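Phenazine biosynthesis protein, PhzF family (Bacillus anthracis, PDB 3EDN) probably acts as an isomerase or related enzyme of the PhzF family, built on the diaminopimelate epimerase-like fold. Local coordinates at residues A[4-9]-A[21-26]; A[44-50]-A[61-66]; A[170-176]-A[201-205]. All coordinates share one frame; numbering follows the deposited sequence.

Interaction 1. Residues A[4-9]-A[21-26]; sequences INVFHY and PAGIVL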
loop_
_atom_site.group_PDB
_atom_site.type_symbol
_atom_site.label_atom_id
_atom_site.label_comp_id
_atom_site.label_asym_id
_atom_site.label_seq_id
_atom_site.Cartn_x
_atom_site.Cartn_y
_atom_site.Cartn_z
ATOM N N ILE A 4 -14.548 -5.806 5.982
ATOM C CA ILE A 4 -14.438 -5.345 4.599
ATOM C C ILE A 4 -15.484 -6.050 3.750
ATOM O O ILE A 4 -15.562 -7.276 3.762
ATOM C CB ILE A 4 -13.047 -5.660 4.007
ATOM C CG1 ILE A 4 -11.921 -5.243 4.959
ATOM C CG2 ILE A 4 -12.891 -5.014 2.625
ATOM C CD1 ILE A 4 -11.998 -3.814 5.414
ATOM N N ASN A 5 -16.287 -5.287 3.018
ATOM C CA ASN A 5 -17.250 -5.891 2.104
ATOM C C ASN A 5 -16.579 -6.188 0.767
ATOM O O ASN A 5 -15.995 -5.297 0.138
ATOM C CB ASN A 5 -18.459 -4.980 1.902
ATOM C CG ASN A 5 -19.322 -4.862 3.150
ATOM O OD1 ASN A 5 -19.530 -5.834 3.881
ATOM N ND2 ASN A 5 -19.852 -3.676 3.373
ATOM N N VAL A 6 -16.652 -7.448 0.352
ATOM C CA VAL A 6 -16.041 -7.892 -0.898
ATOM C C VAL A 6 -17.143 -8.390 -1.815
ATOM O O VAL A 6 -18.032 -9.110 -1.396
ATOM C CB VAL A 6 -15.037 -9.015 -0.628
ATOM C CG1 VAL A 6 -14.322 -9.449 -1.915
ATOM C CG2 VAL A 6 -14.009 -8.538 0.392
ATOM N N PHE A 7 -17.076 -7.995 -3.085
ATOM C CA PHE A 7 -18.018 -8.492 -4.074
ATOM C C PHE A 7 -17.376 -9.560 -4.941
ATOM O O PHE A 7 -16.162 -9.561 -5.181
ATOM C CB PHE A 7 -18.549 -7.342 -4.935
ATOM C CG PHE A 7 -19.478 -6.433 -4.194
ATOM C CD1 PHE A 7 -20.845 -6.600 -4.287
ATOM C CD2 PHE A 7 -18.974 -5.421 -3.390
ATOM C CE1 PHE A 7 -21.702 -5.773 -3.591
ATOM C CE2 PHE A 7 -19.824 -4.604 -2.688
ATOM C CZ PHE A 7 -21.189 -4.776 -2.801
ATOM N N HIS A 8 -18.204 -10.501 -5.354
ATOM C CA HIS A 8 -17.836 -11.500 -6.338
ATOM C C HIS A 8 -18.672 -11.210 -7.583
ATOM O O HIS A 8 -19.905 -11.268 -7.520
ATOM C CB HIS A 8 -18.178 -12.871 -5.765
ATOM C CG HIS A 8 -18.055 -14.006 -6.730
ATOM N ND1 HIS A 8 -18.382 -15.296 -6.373
ATOM C CD2 HIS A 8 -17.645 -14.059 -8.021
ATOM C CE1 HIS A 8 -18.193 -16.098 -7.407
ATOM N NE2 HIS A 8 -17.745 -15.375 -8.418
ATOM N N TYR A 9 -18.002 -10.823 -8.680
ATOM C CA TYR A 9 -18.633 -10.733 -10.005
ATOM C C TYR A 9 -17.961 -11.772 -10.864
ATOM O O TYR A 9 -16.765 -12.029 -10.693
ATOM C CB TYR A 9 -18.416 -9.340 -10.638
ATOM C CG TYR A 9 -19.448 -8.334 -10.202
ATOM C CD1 TYR A 9 -19.514 -7.918 -8.876
ATOM C CD2 TYR A 9 -20.373 -7.809 -11.104
ATOM C CE1 TYR A 9 -20.470 -7.012 -8.460
ATOM C CE2 TYR A 9 -21.336 -6.896 -10.701
ATOM C CZ TYR A 9 -21.368 -6.494 -9.368
ATOM O OH TYR A 9 -22.327 -5.601 -8.945
ATOM N N PRO A 21 -14.309 -15.799 -12.012
ATOM C CA PRO A 21 -14.522 -14.996 -10.788
ATOM C C PRO A 21 -13.566 -13.843 -10.620
ATOM O O PRO A 21 -12.347 -13.951 -10.872
ATOM C CB PRO A 21 -14.256 -16.002 -9.664
ATOM C CG PRO A 21 -14.663 -17.321 -10.282
ATOM C CD PRO A 21 -14.067 -17.214 -11.683
ATOM N N ALA A 22 -14.136 -12.733 -10.167
ATOM C CA ALA A 22 -13.389 -11.523 -9.947
ATOM C C ALA A 22 -13.828 -11.007 -8.571
ATOM O O ALA A 22 -14.976 -10.603 -8.403
ATOM C CB ALA A 22 -13.733 -10.503 -11.051
ATOM N N GLY A 23 -12.918 -11.015 -7.591
ATOM C CA GLY A 23 -13.188 -10.368 -6.303
ATOM C C GLY A 23 -13.003 -8.868 -6.460
ATOM O O GLY A 23 -12.168 -8.418 -7.223
ATOM N N ILE A 24 -13.800 -8.092 -5.739
ATOM C CA ILE A 24 -13.729 -6.642 -5.867
ATOM C C ILE A 24 -13.967 -5.949 -4.535
ATOM O O ILE A 24 -14.935 -6.234 -3.831
ATOM C CB ILE A 24 -14.810 -6.113 -6.854
ATOM C CG1 ILE A 24 -14.822 -6.883 -8.178
ATOM C CG2 ILE A 24 -14.636 -4.617 -7.107
ATOM C CD1 ILE A 24 -16.113 -6.681 -8.954
ATOM N N VAL A 25 -13.053 -5.062 -4.197
ATOM C CA VAL A 25 -13.291 -4.062 -3.151
ATOM C C VAL A 25 -13.502 -2.732 -3.888
ATOM O O VAL A 25 -12.587 -2.189 -4.500
ATOM C CB VAL A 25 -12.122 -3.995 -2.167
ATOM C CG1 VAL A 25 -12.288 -2.821 -1.161
ATOM C CG2 VAL A 25 -11.992 -5.336 -1.448
ATOM N N LEU A 26 -14.733 -2.232 -3.824
ATOM C CA LEU A 26 -15.166 -1.094 -4.637
ATOM C C LEU A 26 -14.551 0.246 -4.235
ATOM O O LEU A 26 -14.487 1.145 -5.063
ATOM C CB LEU A 26 -16.693 -0.969 -4.597
ATOM C CG LEU A 26 -17.511 -2.111 -5.227
ATOM C CD1 LEU A 26 -18.977 -1.963 -4.832
ATOM C CD2 LEU A 26 -17.351 -2.081 -6.725
HETATM O O HOH W 1 -16.540 -3.316 -1.635
#

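Interaction 2. Residues A[44-50]-A[61-66]; sequences GFNETSF and MRYFTP. With SO4 (sulfate ion), chain O.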
loop_
_atom_site.group_PDB
_atom_site.type_symbol
_atom_site.label_atom_id
_atom_site.label_comp_id
_atom_site.label_asym_id
_atom_site.label_seq_id
_atom_site.Cartn_x
_atom_site.Cartn_y
_atom_site.Cartn_z
ATOM N N GLY A 44 -9.686 -15.776 -1.460
ATOM C CA GLY A 44 -9.304 -17.060 -2.041
ATOM C C GLY A 44 -9.729 -17.276 -3.481
ATOM O O GLY A 44 -9.621 -18.399 -3.995
ATOM N N PHE A 45 -10.228 -16.229 -4.139
ATOM C CA PHE A 45 -10.489 -16.309 -5.575
ATOM C C PHE A 45 -9.181 -16.200 -6.332
ATOM O O PHE A 45 -8.177 -15.763 -5.785
ATOM C CB PHE A 45 -11.398 -15.187 -6.079
ATOM C CG PHE A 45 -12.762 -15.155 -5.462
ATOM C CD1 PHE A 45 -13.259 -16.201 -4.689
ATOM C CD2 PHE A 45 -13.567 -14.044 -5.679
ATOM C CE1 PHE A 45 -14.550 -16.125 -4.128
ATOM C CE2 PHE A 45 -14.839 -13.962 -5.131
ATOM C CZ PHE A 45 -15.334 -15.003 -4.358
ATOM N N ASN A 46 -9.198 -16.548 -7.611
ATOM C CA ASN A 46 -8.011 -16.417 -8.439
ATOM C C ASN A 46 -7.424 -15.007 -8.405
ATOM O O ASN A 46 -6.203 -14.829 -8.499
ATOM C CB ASN A 46 -8.305 -16.860 -9.877
ATOM C CG ASN A 46 -9.337 -15.999 -10.534
ATOM O OD1 ASN A 46 -10.544 -16.274 -10.459
ATOM N ND2 ASN A 46 -8.886 -14.941 -11.165
ATOM N N GLU A 47 -8.296 -14.001 -8.276
ATOM C CA GLU A 47 -7.846 -12.615 -8.218
ATOM C C GLU A 47 -8.915 -11.752 -7.568
ATOM O O GLU A 47 -10.118 -12.004 -7.728
ATOM C CB GLU A 47 -7.516 -12.097 -9.624
ATOM C CG GLU A 47 -6.914 -10.695 -9.686
ATOM C CD GLU A 47 -7.952 -9.588 -9.809
ATOM O OE1 GLU A 47 -9.157 -9.861 -10.039
ATOM O OE2 GLU A 47 -7.535 -8.419 -9.647
ATOM N N THR A 48 -8.447 -10.755 -6.810
ATOM C CA THR A 48 -9.285 -9.711 -6.187
ATOM C C THR A 48 -8.677 -8.358 -6.542
ATOM O O THR A 48 -7.462 -8.167 -6.396
ATOM C CB THR A 48 -9.360 -9.883 -4.658
ATOM O OG1 THR A 48 -10.000 -11.121 -4.365
ATOM C CG2 THR A 48 -10.177 -8.769 -4.015
ATOM N N SER A 49 -9.522 -7.457 -7.057
ATOM C CA SER A 49 -9.127 -6.085 -7.420
ATOM C C SER A 49 -9.584 -5.050 -6.393
ATOM O O SER A 49 -10.602 -5.210 -5.703
ATOM C CB SER A 49 -9.702 -5.637 -8.779
ATOM O OG SER A 49 -9.456 -6.556 -9.832
ATOM N N PHE A 50 -8.832 -3.959 -6.349
ATOM C CA PHE A 50 -9.025 -2.901 -5.378
ATOM C C PHE A 50 -9.085 -1.565 -6.099
ATOM O O PHE A 50 -8.156 -1.213 -6.827
ATOM C CB PHE A 50 -7.851 -2.934 -4.410
ATOM C CG PHE A 50 -7.788 -4.213 -3.626
ATOM C CD1 PHE A 50 -8.403 -4.294 -2.385
ATOM C CD2 PHE A 50 -7.155 -5.333 -4.138
ATOM C CE1 PHE A 50 -8.385 -5.469 -1.658
ATOM C CE2 PHE A 50 -7.144 -6.526 -3.421
ATOM C CZ PHE A 50 -7.750 -6.589 -2.179
HETATM N N MSE A 61 -6.248 1.041 -10.076
HETATM C CA MSE A 61 -6.636 -0.304 -9.663
HETATM C C MSE A 61 -5.403 -1.088 -9.296
HETATM O O MSE A 61 -4.395 -1.006 -9.985
HETATM C CB MSE A 61 -7.327 -1.044 -10.807
HETATM C CG MSE A 61 -8.785 -0.739 -10.969
HETATM SE SE MSE A 61 -9.624 -2.047 -12.161
HETATM C CE MSE A 61 -9.579 -3.519 -11.076
ATOM N N ARG A 62 -5.483 -1.870 -8.226
ATOM C CA ARG A 62 -4.448 -2.860 -7.944
ATOM C C ARG A 62 -5.088 -4.239 -7.984
ATOM O O ARG A 62 -6.274 -4.398 -7.640
ATOM C CB ARG A 62 -3.752 -2.574 -6.607
ATOM C CG ARG A 62 -2.906 -1.295 -6.652
ATOM C CD ARG A 62 -2.286 -0.951 -5.297
ATOM N NE ARG A 62 -1.115 -1.754 -5.002
ATOM C CZ ARG A 62 -0.237 -1.487 -4.040
ATOM N NH1 ARG A 62 -0.389 -0.409 -3.253
ATOM N NH2 ARG A 62 0.810 -2.289 -3.882
ATOM N N TYR A 63 -4.297 -5.229 -8.394
ATOM C CA TYR A 63 -4.789 -6.585 -8.665
ATOM C C TYR A 63 -3.977 -7.581 -7.840
ATOM O O TYR A 63 -2.749 -7.547 -7.901
ATOM C CB TYR A 63 -4.569 -6.913 -10.135
ATOM C CG TYR A 63 -5.090 -5.884 -11.136
ATOM C CD1 TYR A 63 -6.430 -5.895 -11.565
ATOM C CD2 TYR A 63 -4.230 -4.950 -11.715
ATOM C CE1 TYR A 63 -6.880 -4.989 -12.502
ATOM C CE2 TYR A 63 -4.689 -4.025 -12.653
ATOM C CZ TYR A 63 -6.003 -4.058 -13.055
ATOM O OH TYR A 63 -6.469 -3.157 -13.996
ATOM N N PHE A 64 -4.636 -8.442 -7.067
ATOM C CA PHE A 64 -3.907 -9.414 -6.246
ATOM C C PHE A 64 -4.449 -10.819 -6.410
ATOM O O PHE A 64 -5.659 -11.017 -6.420
ATOM C CB PHE A 64 -4.028 -9.068 -4.757
ATOM C CG PHE A 64 -3.269 -7.856 -4.340
ATOM C CD1 PHE A 64 -2.027 -7.985 -3.731
ATOM C CD2 PHE A 64 -3.802 -6.583 -4.532
ATOM C CE1 PHE A 64 -1.305 -6.869 -3.324
ATOM C CE2 PHE A 64 -3.098 -5.471 -4.123
ATOM C CZ PHE A 64 -1.841 -5.613 -3.518
ATOM N N THR A 65 -3.553 -11.791 -6.549
ATOM C CA THR A 65 -3.915 -13.181 -6.356
ATOM C C THR A 65 -3.849 -13.450 -4.845
ATOM O O THR A 65 -3.458 -12.575 -4.065
ATOM C CB THR A 65 -2.931 -14.095 -7.083
ATOM O OG1 THR A 65 -1.650 -13.985 -6.456
ATOM C CG2 THR A 65 -2.791 -13.676 -8.520
ATOM N N PRO A 66 -4.276 -14.638 -4.401
ATOM C CA PRO A 66 -4.135 -14.958 -2.984
ATOM C C PRO A 66 -2.712 -14.822 -2.454
ATOM O O PRO A 66 -2.521 -14.638 -1.252
ATOM C CB PRO A 66 -4.611 -16.413 -2.912
ATOM C CG PRO A 66 -5.627 -16.490 -4.005
ATOM C CD PRO A 66 -5.004 -15.696 -5.125
HETATM S S SO4 O . 4.154 -1.014 -3.180
HETATM O O1 SO4 O . 4.306 0.229 -2.432
HETATM O O2 SO4 O . 3.183 -1.885 -2.533
HETATM O O3 SO4 O . 3.739 -0.709 -4.544
HETATM O O4 SO4 O . 5.462 -1.672 -3.191
#

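Interaction 3. Residues A[170-176]-A[201-205]; sequences KNLDVCE and CLETY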
loop_
_atom_site.group_PDB
_atom_site.type_symbol
_atom_site.label_atom_id
_atom_site.label_comp_id
_atom_site.label_asym_id
_atom_site.label_seq_id
_atom_site.Cartn_x
_atom_site.Cartn_y
_atom_site.Cartn_z
ATOM N N LYS A 170 -10.292 -31.399 -33.858
ATOM C CA LYS A 170 -11.325 -31.634 -34.858
ATOM C C LYS A 170 -12.692 -31.042 -34.510
ATOM O O LYS A 170 -13.330 -30.435 -35.362
ATOM C CB LYS A 170 -11.441 -33.129 -35.164
ATOM C CG LYS A 170 -10.361 -33.638 -36.128
ATOM C CD LYS A 170 -10.462 -35.158 -36.300
ATOM C CE LYS A 170 -9.638 -35.641 -37.490
ATOM N NZ LYS A 170 -8.222 -35.267 -37.431
ATOM N N ASN A 171 -13.134 -31.213 -33.265
ATOM C CA ASN A 171 -14.496 -30.809 -32.894
ATOM C C ASN A 171 -14.741 -30.817 -31.389
ATOM O O ASN A 171 -13.815 -31.081 -30.612
ATOM C CB ASN A 171 -15.530 -31.665 -33.644
ATOM C CG ASN A 171 -15.339 -33.146 -33.424
ATOM O OD1 ASN A 171 -14.921 -33.590 -32.356
ATOM N ND2 ASN A 171 -15.643 -33.928 -34.451
ATOM N N LEU A 172 -15.988 -30.543 -30.975
ATOM C CA LEU A 172 -16.317 -30.489 -29.544
ATOM C C LEU A 172 -16.203 -31.836 -28.842
ATOM O O LEU A 172 -15.814 -31.906 -27.668
ATOM C CB LEU A 172 -17.701 -29.885 -29.321
ATOM C CG LEU A 172 -17.866 -28.438 -29.752
ATOM C CD1 LEU A 172 -19.345 -28.043 -29.675
ATOM C CD2 LEU A 172 -16.963 -27.483 -28.935
ATOM N N ASP A 173 -16.509 -32.908 -29.573
ATOM C CA ASP A 173 -16.365 -34.240 -29.009
ATOM C C ASP A 173 -14.927 -34.481 -28.565
ATOM O O ASP A 173 -14.692 -35.089 -27.526
ATOM C CB ASP A 173 -16.817 -35.319 -30.001
ATOM C CG ASP A 173 -18.322 -35.395 -30.128
ATOM O OD1 ASP A 173 -19.005 -34.770 -29.294
ATOM O OD2 ASP A 173 -18.828 -36.067 -31.053
ATOM N N VAL A 174 -13.964 -33.986 -29.345
ATOM C CA VAL A 174 -12.562 -34.071 -28.956
ATOM C C VAL A 174 -12.298 -33.234 -27.707
ATOM O O VAL A 174 -11.654 -33.688 -26.766
ATOM C CB VAL A 174 -11.622 -33.615 -30.105
ATOM C CG1 VAL A 174 -10.202 -33.487 -29.608
ATOM C CG2 VAL A 174 -11.704 -34.579 -31.297
ATOM N N CYS A 175 -12.821 -32.014 -27.687
ATOM C CA CYS A 175 -12.594 -31.154 -26.532
ATOM C C CYS A 175 -13.107 -31.791 -25.247
ATOM O O CYS A 175 -12.467 -31.655 -24.201
ATOM C CB CYS A 175 -13.258 -29.802 -26.735
ATOM S SG CYS A 175 -12.440 -28.787 -27.973
ATOM N N GLU A 176 -14.244 -32.488 -25.340
ATOM C CA GLU A 176 -14.893 -33.112 -24.170
ATOM C C GLU A 176 -14.029 -34.216 -23.556
ATOM O O GLU A 176 -14.117 -34.484 -22.351
ATOM C CB GLU A 176 -16.284 -33.656 -24.549
ATOM C CG GLU A 176 -17.314 -32.563 -24.871
ATOM C CD GLU A 176 -18.651 -33.085 -25.405
ATOM O OE1 GLU A 176 -18.926 -34.300 -25.299
ATOM O OE2 GLU A 176 -19.434 -32.265 -25.935
ATOM N N CYS A 201 -11.478 -25.190 -31.510
ATOM C CA CYS A 201 -12.145 -25.678 -32.730
ATOM C C CYS A 201 -13.195 -24.677 -33.197
ATOM O O CYS A 201 -13.598 -23.786 -32.442
ATOM C CB CYS A 201 -12.765 -27.059 -32.533
ATOM S SG CYS A 201 -13.989 -27.151 -31.214
ATOM N N LEU A 202 -13.633 -24.786 -34.452
ATOM C CA LEU A 202 -14.614 -23.832 -34.969
ATOM C C LEU A 202 -16.055 -24.222 -34.628
ATOM O O LEU A 202 -16.941 -23.353 -34.611
ATOM C CB LEU A 202 -14.469 -23.640 -36.483
ATOM C CG LEU A 202 -13.129 -23.042 -36.935
ATOM C CD1 LEU A 202 -13.150 -22.756 -38.446
ATOM C CD2 LEU A 202 -12.779 -21.796 -36.133
ATOM N N GLU A 203 -16.300 -25.505 -34.371
ATOM C CA GLU A 203 -17.607 -25.937 -33.848
ATOM C C GLU A 203 -17.822 -25.323 -32.466
ATOM O O GLU A 203 -16.911 -25.341 -31.649
ATOM C CB GLU A 203 -17.707 -27.466 -33.739
ATOM C CG GLU A 203 -19.114 -27.925 -33.347
ATOM C CD GLU A 203 -19.242 -29.420 -33.037
ATOM O OE1 GLU A 203 -18.238 -30.108 -32.821
ATOM O OE2 GLU A 203 -20.392 -29.908 -32.974
ATOM N N THR A 204 -19.025 -24.823 -32.199
ATOM C CA THR A 204 -19.291 -24.182 -30.911
ATOM C C THR A 204 -20.600 -24.642 -30.278
ATOM O O THR A 204 -21.531 -25.078 -30.980
ATOM C CB THR A 204 -19.331 -22.647 -31.046
ATOM O OG1 THR A 204 -20.368 -22.274 -31.960
ATOM C CG2 THR A 204 -18.010 -22.087 -31.572
ATOM N N TYR A 205 -20.672 -24.533 -28.954
ATOM C CA TYR A 205 -21.913 -24.812 -28.242
ATOM C C TYR A 205 -22.923 -23.679 -28.392
ATOM O O TYR A 205 -24.127 -23.928 -28.492
ATOM C CB TYR A 205 -21.645 -25.027 -26.750
ATOM C CG TYR A 205 -20.902 -26.295 -26.430
ATOM C CD1 TYR A 205 -21.526 -27.538 -26.537
ATOM C CD2 TYR A 205 -19.580 -26.261 -26.000
ATOM C CE1 TYR A 205 -20.840 -28.721 -26.238
ATOM C CE2 TYR A 205 -18.893 -27.427 -25.698
ATOM C CZ TYR A 205 -19.529 -28.651 -25.815
ATOM O OH TYR A 205 -18.828 -29.800 -25.512
HETATM O O HOH W 2 -14.693 -27.870 -35.508
HETATM O O HOH W 3 -18.357 -32.818 -31.800
#

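Interaction 1. Residues A[4-9]-A[21-26]
Ile24 O and a water lie at the edge of the Phe7 ring, near its plane, while Leu26 meets the same ring obliquely, its CD1 3.5 Å from Phe7 CE2. The two side chains cross at about a right angle, and this one methyl of Leu26 also lies against Phe7 CD2. Two residues further on, the Tyr9 ring receives Ile24 CD1, again obliquely, at 3.6 Å from Tyr9 CD1. The strands that carry these groups, 3-11 and 20-25, form an antiparallel beta hairpin that opens the diaminopimelate epimerase-like fold. Phe7 with Ile24 and Tyr9 with Ala22 are hydrogen-bonded pairs; between them stands the non-hydrogen-bonded pair of His8 and Gly23. The straightest of the four backbone bonds runs from Phe7 N to Ile24 O (2.9 Å, 175° at the hydrogen). Ile24 reaches along the hairpin because CG1 stands beside its own backbone N (chi1 -49°) and the chain then extends to CD1 (chi2 162°), which also touches Tyr9 CB. Helix 74-86 covers this side, with Tyr82 and Ala83 on Tyr9, and Arg87 just beyond it bonds to Tyr9 OH. On the reverse face the His8 imidazole lies side by side with the Pro21 ring, pointing the same way, NE2 3.8 Å from Pro21 CB; NE2 is bonded to Asp10 and ND1 to Lys293, which fixes the turn of the ring. Further along, Val25 CG2 touches CG2 of both Ile4 and Val6, and Ile39 and Val43 of helix 33-43 pack on those two. Where the direct pairing ends, the water beside Phe7 bridges the strands, donating to Asn5 O at 2.7 Å and accepting from Leu26 N at 3.0 Å.

Interaction 2. Residues A[44-50]-A[61-66]
Glu47 sends CG out opposite its backbone N (chi1 -175°) and then bends sharply at the next bond (chi2 -90°), which lays OE2 at the edge of the Tyr63 ring, in its plane and 3.4 Å from CD1. This is one face of the antiparallel beta hairpin of strands 48-52 and 59-64, part of the diaminopimelate epimerase-like fold. Ser49 OG donates to Glu47 OE2 at 2.7 Å on the syn lone pair and so pins the bent carboxylate; the same hydroxyl meets Tyr63 obliquely, 3.5 Å from its CD1, and Tyr63's own OH is bonded to Thr77. On the other face the rings of Phe50 and Phe64 meet with their planes at 90°, Phe50 CE2 3.5 Å from Phe64 CD2, and helix 33-43 lies against Phe64 through Gln37 and Ala40. Four backbone bonds join the pairs Thr48-Phe64 and Phe50-Arg62. Past the strand ends, Pro66 closes on the loop that leads into strand 48-52, its CG 3.2 Å from Phe45 O. Arg62 leaves the hairpin for the subunit interface: NE forms a salt bridge with Glu69 and NH1 bonds to Glu33 of the second subunit. Its NH2 donates, in the plane of the guanidinium, to O2 of a sulfate ion 2.8 Å away.

Interaction 3. Residues A[170-176]-A[201-205]
The N-terminal end of helix 172-177 is gripped from the loop after strand 196-201: Glu203 OE1 takes the Leu172 N-H at 2.9 Å, almost straight at 174°. The donor comes to the anti side of the carboxylate, 33° out of its plane. Glu203 reaches this far because its chain is extended and starts with CG anti to the backbone N, running past Leu172 CG and CD1 on the way. A water donates to the same oxygen and accepts from Asp173 N, so one carboxylate serves two amides of the first turn, directly and through solvent. The negative charge at this end of the helix is probably favoured by its dipole. Asn171 is the N-cap itself, its OD1 accepting from Val174 N at 3.2 Å. Helix and loop here belong to the half of the diaminopimelate epimerase-like fold away from the N-terminal strands, and Leu172 fills the join between them. Its CD1 stands squarely over the face of Tyr205, 3.7 Å from the ring centroid, in a CH-pi contact, while CD2 rests 3.8 Å from Cys201 SG. That sulfur is also 3.9 Å from Cys175 SG, a packing contact and no disulfide; His212 packs against both cysteines. Glu176, one turn along the helix from Leu172, accepts from Tyr205 OH at its OE2, 2.6 Å away, through the anti lone pair, with carboxylate and ring only 10° from coplanar. A second water, donating to Lys170 O and accepting from Glu203 N, spans the segments near Cys201.

Interactions 1 and 2 are buried and belong together: strands 20-25 and 48-52 run parallel as neighbours, and Gly23 O lies 2.8 Å from Ser49 N, a probable hydrogen bond, so the two hairpins share a sheet. Helices 33-43 and 74-86 each pack against both of them. Each relies on four backbone bonds with aromatic and aliphatic side chains on the faces, but interaction 2 adds a charged arm that reaches the second subunit. Interaction 3 lies on the opposite side of the chain's centre, about 33 Å from interaction 1 between centres. Partly buried, it joins helix to loop through carboxylates, waters and one leucine instead of strand pairing.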